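Local coordinates for putative aldehyde dehydrogenase AldY (Bacillus subtilis, PDB 4DNG) that probably oxidises aldehydes to carboxylates with NAD+ as the hydride acceptor, and may protect cells against stress caused by ethanol and related compounds, at the interface of chains A and B. Residues are numbered along the deposited sequence; one frame, centred on the assembly and turned at random. Chains: chain A/B, Uncharacterized aldehyde dehydrogenase AldY.

Contacts 1 and 3 are largely twins related by the two-fold axis, with the chains exchanged: strand residues 140 and 474 of one chain face residues 422 and 426 of the other, in or at the end of the helix that begins at 418. Contact 1 adds A:Lys138; contact 3 adds B:Lys472, A:Ala425 and A:Val435. The centres of their C-alpha atoms lie about 37 Å apart. Contact 2 is about 40 Å from contact 1 but some 8 Å from contact 3, sharing A:Val435 and B:Ile474. Strand pairing and side-chain packing are thus coupled on strand B 469-476, consistent with the dimer typical of aldehyde dehydrogenases.

Contact 1: the interface of chains A and B. Residues chain A 138, 140, 474; chain B 422, 426.
OE2 of the B:Glu422 carboxylate is approached by two groups of chain A, the side-chain amino group NZ of A:Lys138 at 3.1 Å and the phenol OH of A:Tyr140. The lysine also forms a salt bridge with the same carboxylate through OE1. The modelled separations for NZ to OE1 and for the phenol to OE2 are too short to be literal, so the pairing of groups is informative while its exact geometry is doubtful. B:Glu422 projects from helix 418-427 with CG anti to the backbone N (chi1 -160°) and its chain extended beyond, which carries the acid across to strand 135-143. It meets the tyrosine roughly crosswise.

One helical turn farther on, B:Leu426 supplies the apolar half. Its CD2 methyl lies over one face of the A:Tyr140 ring, 3.9 Å from the ring centroid, in a CH-pi contact. The same methyl touches the CD1 methyl of A:Ile474, from strand 469-477, at 3.6 Å. The leucine covers the tyrosine's face, while the acid appears to meet its hydroxyl. Acid and methyl together dock a helix of one subunit against two strands of the other and probably support the dimer.

Contact 2: the interface of chains A and B. Residues chain A 433-435, 437; chain B 135, 474-477.
Parallel beta pairing across the subunit boundary defines this contact: strand 432-435 of chain A runs beside strand 469-476 of chain B, with A:Thr433, A:His434 and A:Val435 opposite B:Ile474, B:Ser475 and B:Ile476. The amide N of A:Val435 donates to the carbonyl O of B:Ser475 at 2.7 Å, and the bond is nearly straight, 168° at the hydrogen. B:Ser475 also donates its own N to the carbonyl O of A:Thr433 at 3.0 Å, so its peptide groups are used in both directions. Farther along, the bond from N of B:Gln477 to O of A:Val435 is weak, and the pairing thins out there. Such edge pairing extends a sheet from one subunit into its partner, a recurring feature of aldehyde dehydrogenase dimers.

Past the strand end a charged pair takes over. A:Asp437 and B:Lys135 cross at about a right angle in a long salt bridge, 3.9 Å between NZ of the lysine and OD2 of the carboxylate. The lysine chain bends at its last torsion (chi4 -81°), turning NZ toward the CB and CG of the aspartate. On the flank of the strands, CB of B:Ser475 lies in the plane of the A:His434 imidazole, at the ring edge, 3.7 Å from ND1.

Contact 3: the interface of chains A and B. Residues chain A 422, 425-426, 435; chain B 140, 472, 474.
The CD1 methyl of B:Ile474 inserts among A:Leu426, A:Ala425 and A:Glu422, and this is the tightly packed part of the contact. It comes within 3.7 Å of CG of A:Leu426, while CB of A:Ala425 also closes to 3.7 Å of that methyl. On the neighbouring strand, B:Tyr140 presents one ring face to A:Leu426: CD2 of the leucine stands 3.7 Å above the ring plane, offset toward the rim, and its other methyl, CD1, reaches CZ at 3.9 Å. The two branches of the leucine thus span the ring, and CD2 touches the isoleucine as well.

Polar bonds bracket this packing. The phenol OH of B:Tyr140 donates to OE2 of A:Glu422 at 2.6 Å, arriving from above the carboxylate plane. A nearly straight side chain (chi1 -175°, chi2 -177°) carries this carboxylate from helix 418-425 to the phenol. At the C-terminal end of the helix, NZ of B:Lys472 donates to the carbonyl O of A:Ala425 at 3.0 Å, tilted 32° from the carbonyl plane.

Packing is looser toward A:Val435, whose CG1 approaches CG2 of B:Ile474 no nearer than 4.3 Å and which buries little surface in this patch. The lysine bond to the last carbonyl of the helix, the acid-phenol bond and the apolar wedge together hold two strands of one subunit against the C-terminal end of the partner's helix, with much the same pairing recurring at the two-fold-related site.

Contact 1: the interface of chains A and B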
ATOM      1  N   LYS A 138       2.559 -18.730  14.268  1.00102.70           N
ATOM      2  CA  LYS A 138       3.088 -19.152  12.979  1.00 99.86           C
ATOM      3  C   LYS A 138       2.657 -18.225  11.860  1.00106.86           C
ATOM      4  O   LYS A 138       1.488 -17.841  11.757  1.00107.99           O
ATOM      5  CB  LYS A 138       2.637 -20.569  12.651  1.00105.69           C
ATOM      6  CG  LYS A 138       3.436 -21.649  13.352  1.00109.19           C
ATOM      7  CD  LYS A 138       3.130 -23.005  12.760  1.00110.31           C
ATOM      8  CE  LYS A 138       1.836 -23.554  13.324  1.00117.92           C
ATOM      9  NZ  LYS A 138       1.717 -24.992  12.920  1.00126.09           N
ATOM     10  N   TYR A 140       2.589 -17.715   7.727  1.00 82.98           N
ATOM     11  CA  TYR A 140       2.637 -18.390   6.450  1.00 84.31           C
ATOM     12  C   TYR A 140       2.632 -17.383   5.329  1.00 82.85           C
ATOM     13  O   TYR A 140       2.066 -16.288   5.450  1.00 85.33           O
ATOM     14  CB  TYR A 140       1.436 -19.298   6.281  1.00 88.54           C
ATOM     15  CG  TYR A 140       1.339 -20.381   7.303  1.00 91.70           C
ATOM     16  CD1 TYR A 140       0.920 -20.099   8.598  1.00 87.49           C
ATOM     17  CD2 TYR A 140       1.641 -21.702   6.975  1.00 97.86           C
ATOM     18  CE1 TYR A 140       0.819 -21.097   9.545  1.00 90.95           C
ATOM     19  CE2 TYR A 140       1.538 -22.711   7.919  1.00 93.67           C
ATOM     20  CZ  TYR A 140       1.126 -22.395   9.202  1.00 97.45           C
ATOM     21  OH  TYR A 140       1.023 -23.374  10.163  1.00114.40           O
ATOM     22  N   ILE A 474      -1.273 -17.272  12.308  1.00 72.20           N
ATOM     23  CA  ILE A 474      -2.137 -18.181  13.046  1.00 76.13           C
ATOM     24  C   ILE A 474      -1.574 -18.427  14.443  1.00 83.49           C
ATOM     25  O   ILE A 474      -0.405 -18.783  14.578  1.00 87.38           O
ATOM     26  CB  ILE A 474      -2.318 -19.516  12.290  1.00 73.61           C
ATOM     27  CG1 ILE A 474      -2.843 -19.247  10.864  1.00 70.31           C
ATOM     28  CG2 ILE A 474      -3.221 -20.469  13.078  1.00 70.54           C
ATOM     29  CD1 ILE A 474      -2.737 -20.423   9.930  1.00 71.28           C
TER
ATOM     30  N   GLU B 422      -5.610 -25.595  12.315  1.00 80.11           N
ATOM     31  CA  GLU B 422      -4.606 -24.929  11.494  1.00 83.26           C
ATOM     32  C   GLU B 422      -4.907 -25.032   9.999  1.00 78.00           C
ATOM     33  O   GLU B 422      -4.741 -24.061   9.274  1.00 83.26           O
ATOM     34  CB  GLU B 422      -3.224 -25.505  11.799  1.00 84.38           C
ATOM     35  CG  GLU B 422      -2.072 -24.615  11.384  1.00 95.07           C
ATOM     36  CD  GLU B 422      -0.746 -25.341  11.425  1.00102.31           C
ATOM     37  OE1 GLU B 422      -0.375 -25.841  12.503  1.00105.94           O
ATOM     38  OE2 GLU B 422      -0.071 -25.412  10.377  1.00104.19           O
ATOM     39  N   LEU B 426      -6.070 -21.698   7.667  1.00 78.61           N
ATOM     40  CA  LEU B 426      -5.425 -21.389   6.390  1.00 78.43           C
ATOM     41  C   LEU B 426      -6.442 -21.115   5.276  1.00 74.32           C
ATOM     42  O   LEU B 426      -6.117 -20.438   4.295  1.00 76.73           O
ATOM     43  CB  LEU B 426      -4.445 -22.500   5.975  1.00 78.85           C
ATOM     44  CG  LEU B 426      -3.086 -22.560   6.702  1.00 83.66           C
ATOM     45  CD1 LEU B 426      -2.311 -23.843   6.378  1.00 77.44           C
ATOM     46  CD2 LEU B 426      -2.236 -21.321   6.429  1.00 77.41           C
TER

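Contact 2: the interface of chains A and B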
ATOM      1  N   THR A 433      18.833   5.529  -6.758  1.00 72.83           N
ATOM      2  CA  THR A 433      19.880   6.331  -7.406  1.00 75.13           C
ATOM      3  C   THR A 433      21.039   5.452  -7.848  1.00 80.82           C
ATOM      4  O   THR A 433      21.538   4.638  -7.062  1.00 80.95           O
ATOM      5  CB  THR A 433      20.448   7.406  -6.483  1.00 73.82           C
ATOM      6  OG1 THR A 433      19.370   8.134  -5.884  1.00 75.71           O
ATOM      7  CG2 THR A 433      21.339   8.359  -7.268  1.00 73.44           C
ATOM      8  N   HIS A 434      21.511   5.664  -9.065  1.00 80.61           N
ATOM      9  CA  HIS A 434      22.724   5.042  -9.532  1.00 82.55           C
ATOM     10  C   HIS A 434      23.825   6.035  -9.491  1.00 84.68           C
ATOM     11  O   HIS A 434      23.614   7.205  -9.808  1.00 82.73           O
ATOM     12  CB  HIS A 434      22.584   4.604 -10.968  1.00 85.55           C
ATOM     13  CG  HIS A 434      21.297   3.913 -11.274  1.00 99.10           C
ATOM     14  ND1 HIS A 434      21.067   2.652 -10.929  1.00104.72           N
ATOM     15  CD2 HIS A 434      20.168   4.348 -11.937  1.00105.15           C
ATOM     16  CE1 HIS A 434      19.849   2.295 -11.333  1.00102.80           C
ATOM     17  NE2 HIS A 434      19.300   3.334 -11.951  1.00106.65           N
ATOM     18  N   VAL A 435      25.023   5.603  -9.138  1.00 82.31           N
ATOM     19  CA  VAL A 435      26.165   6.483  -9.246  1.00 79.53           C
ATOM     20  C   VAL A 435      26.995   6.043 -10.430  1.00 85.18           C
ATOM     21  O   VAL A 435      27.468   4.929 -10.481  1.00 89.15           O
ATOM     22  CB  VAL A 435      27.032   6.444  -7.989  1.00 77.44           C
ATOM     23  CG1 VAL A 435      26.354   7.171  -6.858  1.00 74.80           C
ATOM     24  CG2 VAL A 435      27.323   5.017  -7.595  1.00 79.90           C
ATOM     25  N   ASP A 437      26.161   5.314 -13.615  1.00110.39           N
ATOM     26  CA  ASP A 437      25.624   4.284 -14.517  1.00124.63           C
ATOM     27  C   ASP A 437      24.282   4.606 -15.172  1.00132.32           C
ATOM     28  O   ASP A 437      23.638   5.587 -14.845  1.00133.64           O
ATOM     29  CB  ASP A 437      25.544   2.911 -13.871  1.00130.62           C
ATOM     30  CG  ASP A 437      25.093   1.847 -14.850  1.00128.67           C
ATOM     31  OD1 ASP A 437      25.949   1.138 -15.401  1.00117.17           O
ATOM     32  OD2 ASP A 437      23.880   1.733 -15.087  1.00136.44           O
TER
ATOM     33  N   LYS B 135      29.087  -3.810 -10.347  1.00134.29           N
ATOM     34  CA  LYS B 135      28.155  -3.077  -9.495  1.00126.89           C
ATOM     35  C   LYS B 135      28.177  -3.503  -8.032  1.00117.06           C
ATOM     36  O   LYS B 135      28.631  -4.596  -7.692  1.00112.61           O
ATOM     37  CB  LYS B 135      26.722  -3.226 -10.029  1.00129.09           C
ATOM     38  CG  LYS B 135      26.443  -2.421 -11.283  1.00130.02           C
ATOM     39  CD  LYS B 135      24.965  -2.134 -11.460  1.00124.37           C
ATOM     40  CE  LYS B 135      24.760  -0.887 -12.309  1.00126.12           C
ATOM     41  NZ  LYS B 135      24.920   0.380 -11.534  1.00124.75           N
ATOM     42  N   ILE B 474      20.921   2.345  -3.694  1.00 81.73           N
ATOM     43  CA  ILE B 474      21.949   3.057  -4.434  1.00 85.84           C
ATOM     44  C   ILE B 474      22.825   2.009  -5.109  1.00 91.23           C
ATOM     45  O   ILE B 474      23.409   1.158  -4.430  1.00 94.52           O
ATOM     46  CB  ILE B 474      22.820   3.957  -3.518  1.00 85.51           C
ATOM     47  CG1 ILE B 474      21.960   4.960  -2.747  1.00 83.68           C
ATOM     48  CG2 ILE B 474      23.865   4.707  -4.334  1.00 88.07           C
ATOM     49  CD1 ILE B 474      22.631   5.514  -1.510  1.00 84.90           C
ATOM     50  N   SER B 475      22.892   2.062  -6.439  1.00 93.10           N
ATOM     51  CA  SER B 475      23.795   1.214  -7.231  1.00 95.38           C
ATOM     52  C   SER B 475      25.058   1.965  -7.577  1.00 98.92           C
ATOM     53  O   SER B 475      24.998   3.049  -8.145  1.00100.60           O
ATOM     54  CB  SER B 475      23.135   0.769  -8.530  1.00 97.85           C
ATOM     55  OG  SER B 475      22.857  -0.614  -8.487  1.00103.44           O
ATOM     56  N   ILE B 476      26.198   1.373  -7.250  1.00102.35           N
ATOM     57  CA  ILE B 476      27.484   2.026  -7.414  1.00105.64           C
ATOM     58  C   ILE B 476      28.342   1.238  -8.414  1.00110.79           C
ATOM     59  O   ILE B 476      28.508   0.025  -8.273  1.00113.82           O
ATOM     60  CB  ILE B 476      28.187   2.187  -6.047  1.00106.35           C
ATOM     61  CG1 ILE B 476      27.290   2.957  -5.076  1.00105.51           C
ATOM     62  CG2 ILE B 476      29.512   2.915  -6.205  1.00113.46           C
ATOM     63  CD1 ILE B 476      27.754   2.943  -3.635  1.00109.83           C
ATOM     64  N   GLN B 477      28.872   1.931  -9.422  1.00112.83           N
ATOM     65  CA  GLN B 477      29.654   1.296 -10.498  1.00121.05           C
ATOM     66  C   GLN B 477      31.190   1.467 -10.363  1.00123.57           C
ATOM     67  O   GLN B 477      31.661   2.378  -9.672  1.00119.69           O
ATOM     68  CB  GLN B 477      29.163   1.803 -11.864  1.00124.84           C
ATOM     69  CG  GLN B 477      29.711   1.053 -13.076  1.00130.86           C
ATOM     70  CD  GLN B 477      29.464  -0.445 -13.014  1.00132.30           C
ATOM     71  OE1 GLN B 477      28.359  -0.889 -12.689  1.00132.19           O
ATOM     72  NE2 GLN B 477      30.495  -1.233 -13.325  1.00132.41           N
TER

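Contact 3: the interface of chains A and B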
ATOM      1  N   GLU A 422      27.424   8.646  -2.984  1.00 85.53           N
ATOM      2  CA  GLU A 422      26.550   7.855  -2.147  1.00 83.09           C
ATOM      3  C   GLU A 422      25.824   8.751  -1.154  1.00 87.79           C
ATOM      4  O   GLU A 422      24.665   8.506  -0.819  1.00 95.04           O
ATOM      5  CB  GLU A 422      27.337   6.772  -1.425  1.00 86.06           C
ATOM      6  CG  GLU A 422      26.480   5.817  -0.617  1.00 90.56           C
ATOM      7  CD  GLU A 422      27.304   4.804   0.137  1.00 99.14           C
ATOM      8  OE1 GLU A 422      27.859   3.884  -0.499  1.00101.22           O
ATOM      9  OE2 GLU A 422      27.399   4.940   1.371  1.00108.89           O
ATOM     10  N   ALA A 425      23.345  10.779  -3.127  1.00 87.07           N
ATOM     11  CA  ALA A 425      22.328   9.796  -3.490  1.00 81.82           C
ATOM     12  C   ALA A 425      21.332   9.656  -2.344  1.00 80.86           C
ATOM     13  O   ALA A 425      20.132   9.543  -2.569  1.00 78.06           O
ATOM     14  CB  ALA A 425      22.970   8.450  -3.798  1.00 78.79           C
ATOM     15  N   LEU A 426      21.846   9.687  -1.121  1.00 81.14           N
ATOM     16  CA  LEU A 426      21.023   9.615   0.075  1.00 87.16           C
ATOM     17  C   LEU A 426      20.187  10.873   0.335  1.00 93.59           C
ATOM     18  O   LEU A 426      19.381  10.901   1.260  1.00101.44           O
ATOM     19  CB  LEU A 426      21.901   9.302   1.290  1.00 85.37           C
ATOM     20  CG  LEU A 426      22.268   7.818   1.408  1.00 92.22           C
ATOM     21  CD1 LEU A 426      23.325   7.576   2.482  1.00 93.88           C
ATOM     22  CD2 LEU A 426      21.034   6.958   1.651  1.00 89.43           C
ATOM     23  N   VAL A 435      25.023   5.603  -9.138  1.00 82.31           N
ATOM     24  CA  VAL A 435      26.165   6.483  -9.246  1.00 79.53           C
ATOM     25  C   VAL A 435      26.995   6.043 -10.430  1.00 85.18           C
ATOM     26  O   VAL A 435      27.468   4.929 -10.481  1.00 89.15           O
ATOM     27  CB  VAL A 435      27.032   6.444  -7.989  1.00 77.44           C
ATOM     28  CG1 VAL A 435      26.354   7.171  -6.858  1.00 74.80           C
ATOM     29  CG2 VAL A 435      27.323   5.017  -7.595  1.00 79.90           C
TER
ATOM     30  N   TYR B 140      19.451   0.915   2.083  1.00 90.45           N
ATOM     31  CA  TYR B 140      19.436   1.747   3.297  1.00 88.06           C
ATOM     32  C   TYR B 140      18.061   1.886   3.878  1.00 82.97           C
ATOM     33  O   TYR B 140      17.106   2.114   3.148  1.00 83.43           O
ATOM     34  CB  TYR B 140      19.900   3.167   2.993  1.00 88.27           C
ATOM     35  CG  TYR B 140      21.379   3.372   2.983  1.00 90.21           C
ATOM     36  CD1 TYR B 140      22.077   3.625   4.166  1.00 94.38           C
ATOM     37  CD2 TYR B 140      22.085   3.343   1.790  1.00 87.02           C
ATOM     38  CE1 TYR B 140      23.449   3.835   4.154  1.00 93.43           C
ATOM     39  CE2 TYR B 140      23.446   3.550   1.770  1.00 89.34           C
ATOM     40  CZ  TYR B 140      24.120   3.796   2.951  1.00 95.16           C
ATOM     41  OH  TYR B 140      25.481   3.997   2.905  1.00106.69           O
ATOM     42  N   LYS B 472      15.949   2.715   0.789  1.00 82.55           N
ATOM     43  CA  LYS B 472      16.547   3.399  -0.356  1.00 81.04           C
ATOM     44  C   LYS B 472      17.683   2.553  -0.971  1.00 81.62           C
ATOM     45  O   LYS B 472      18.430   1.895  -0.246  1.00 81.85           O
ATOM     46  CB  LYS B 472      17.012   4.809   0.052  1.00 81.17           C
ATOM     47  CG  LYS B 472      18.018   5.483  -0.887  1.00 82.49           C
ATOM     48  CD  LYS B 472      17.387   6.373  -1.947  1.00 79.03           C
ATOM     49  CE  LYS B 472      18.403   6.622  -3.055  1.00 81.26           C
ATOM     50  NZ  LYS B 472      18.063   7.771  -3.930  1.00 80.07           N
ATOM     51  N   ILE B 474      20.921   2.345  -3.694  1.00 81.73           N
ATOM     52  CA  ILE B 474      21.949   3.057  -4.434  1.00 85.84           C
ATOM     53  C   ILE B 474      22.825   2.009  -5.109  1.00 91.23           C
ATOM     54  O   ILE B 474      23.409   1.158  -4.430  1.00 94.52           O
ATOM     55  CB  ILE B 474      22.820   3.957  -3.518  1.00 85.51           C
ATOM     56  CG1 ILE B 474      21.960   4.960  -2.747  1.00 83.68           C
ATOM     57  CG2 ILE B 474      23.865   4.707  -4.334  1.00 88.07           C
ATOM     58  CD1 ILE B 474      22.631   5.514  -1.510  1.00 84.90           C
TER